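Local structure of putative oxygenase (Streptomyces coelicolor, 2OG5) at residues Thr334-Arg337 with Arg338-Ala341. The protein catalyses the iron(II)- and 2-oxoglutarate-dependent 3-hydroxylation of L-asparagine, supplying (2S,3S)-3-hydroxyasparagine for the calcium-dependent lipopeptide antibiotic. Residues are numbered along the deposited sequence; the frame is centred on the assembly and turned at random.
Sequences TDLR and RSRA
Arg338 crosses Asp335 where the chain turns into a short 3-10 segment. Its amide donates to Asp335 O at 3.1 Å, and two further i to i+3 bonds, Ser339 N to Leu336 O and Arg340 N to Arg337 O, repeat the turn. Arg338 CB rests 3.6 Å from Asp335 O. Arg338 CG, beside the backbone N and anti to the carbonyl carbon (chi1 -65°), comes within 3.5 Å of Asp335 OD2. Arg338 CD follows at 3.8 Å from Asp335 OD2 and also touches Asp335 CB, the two side chains crossing at about a right angle. Beyond CD the chain bends at chi3 (57°), and Arg338 NE stays 5.2 Å from Asp335 OD2; the carboxylate touches the aliphatic part of Arg338, and the charged groups are not in contact, so any attraction is probably through space. The other carboxylate oxygen, OD1, accepts a weak bond from Arg337 N. Two residues further along, Arg337 NH1 lies against Arg340 CG at 3.6 Å, while Arg340 CB covers one face of the Arg337 guanidinium near its rim. The two guanidinium planes stand almost perpendicular, and Arg340 has a weak, long ion pair with Asp346. A water bridges Asp335 O and the buried Ser339 OG, which is also hydrogen-bonded to Arg343 NE. The turn follows strand 326-333 of the jelly roll and precedes strand 349-350; at its start Thr334 N bonds to Asp190, just before strand 191-196, while Leu336 packs on Tyr348 and both Arg338 and Ser339 touch the loop at His187.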
loop_
_atom_site.group_PDB
_atom_site.type_symbol
_atom_site.label_atom_id
_atom_site.label_comp_id
_atom_site.label_asym_id
_atom_site.label_seq_id
_atom_site.Cartn_x
_atom_site.Cartn_y
_atom_site.Cartn_z
ATOM N N THR A 334 5.562 -3.199 -10.471
ATOM C CA THR A 334 5.561 -2.569 -11.788
ATOM C C THR A 334 6.214 -3.424 -12.863
ATOM O O THR A 334 5.868 -3.287 -14.026
ATOM C CB THR A 334 6.252 -1.212 -11.740
ATOM O OG1 THR A 334 7.447 -1.310 -10.953
ATOM C CG2 THR A 334 5.313 -0.186 -11.121
ATOM N N ASP A 335 7.122 -4.316 -12.472
ATOM C CA ASP A 335 7.753 -5.241 -13.409
ATOM C C ASP A 335 7.877 -6.609 -12.740
ATOM O O ASP A 335 8.911 -6.947 -12.165
ATOM C CB ASP A 335 9.117 -4.721 -13.859
ATOM C CG ASP A 335 9.721 -5.542 -14.994
ATOM O OD1 ASP A 335 9.106 -6.530 -15.449
ATOM O OD2 ASP A 335 10.834 -5.194 -15.431
ATOM N N LEU A 336 6.801 -7.385 -12.821
ATOM C CA LEU A 336 6.745 -8.689 -12.161
ATOM C C LEU A 336 7.897 -9.588 -12.581
ATOM O O LEU A 336 8.391 -10.393 -11.789
ATOM C CB LEU A 336 5.414 -9.360 -12.497
ATOM C CG LEU A 336 5.085 -10.670 -11.783
ATOM C CD1 LEU A 336 4.901 -10.435 -10.299
ATOM C CD2 LEU A 336 3.846 -11.311 -12.410
ATOM N N ARG A 337 8.366 -9.437 -13.810
ATOM C CA ARG A 337 9.431 -10.311 -14.308
ATOM C C ARG A 337 10.682 -10.305 -13.434
ATOM O O ARG A 337 11.374 -11.327 -13.300
ATOM C CB ARG A 337 9.806 -9.937 -15.743
ATOM C CG ARG A 337 10.827 -10.847 -16.413
ATOM C CD ARG A 337 10.329 -12.268 -16.467
ATOM N NE ARG A 337 11.340 -13.165 -17.009
ATOM C CZ ARG A 337 11.208 -14.489 -17.008
ATOM N NH1 ARG A 337 10.085 -15.047 -16.574
ATOM N NH2 ARG A 337 12.181 -15.247 -17.486
ATOM N N ARG A 338 10.983 -9.162 -12.833
ATOM C CA ARG A 338 12.228 -9.016 -12.088
ATOM C C ARG A 338 12.349 -9.952 -10.885
ATOM O O ARG A 338 13.461 -10.237 -10.460
ATOM C CB ARG A 338 12.396 -7.572 -11.610
ATOM C CG ARG A 338 12.552 -6.560 -12.711
ATOM C CD ARG A 338 12.824 -5.182 -12.156
ATOM N NE ARG A 338 14.015 -5.204 -11.320
ATOM C CZ ARG A 338 14.070 -4.826 -10.041
ATOM N NH1 ARG A 338 13.010 -4.331 -9.411
ATOM N NH2 ARG A 338 15.229 -4.928 -9.390
ATOM N N SER A 339 11.217 -10.403 -10.347
ATOM C CA SER A 339 11.181 -11.258 -9.165
ATOM C C SER A 339 10.939 -12.728 -9.494
ATOM O O SER A 339 10.651 -13.523 -8.595
ATOM C CB SER A 339 10.099 -10.764 -8.195
ATOM O OG SER A 339 8.822 -10.710 -8.812
ATOM N N ARG A 340 11.092 -13.115 -10.754
ATOM C CA ARG A 340 10.802 -14.498 -11.169
ATOM C C ARG A 340 11.528 -15.555 -10.322
ATOM O O ARG A 340 10.957 -16.591 -10.024
ATOM C CB ARG A 340 11.124 -14.693 -12.658
ATOM C CG ARG A 340 10.869 -16.106 -13.202
ATOM C CD ARG A 340 9.429 -16.526 -13.122
ATOM N NE ARG A 340 9.239 -17.900 -13.601
ATOM C CZ ARG A 340 9.427 -18.999 -12.876
ATOM N NH1 ARG A 340 9.799 -18.932 -11.610
ATOM N NH2 ARG A 340 9.230 -20.189 -13.429
ATOM N N ALA A 341 12.772 -15.283 -9.943
ATOM C CA ALA A 341 13.553 -16.213 -9.123
ATOM C C ALA A 341 12.916 -16.490 -7.760
ATOM O O ALA A 341 13.209 -17.514 -7.133
ATOM C CB ALA A 341 14.980 -15.689 -8.951
HETATM O O HOH W 1 8.890 -8.095 -9.546
#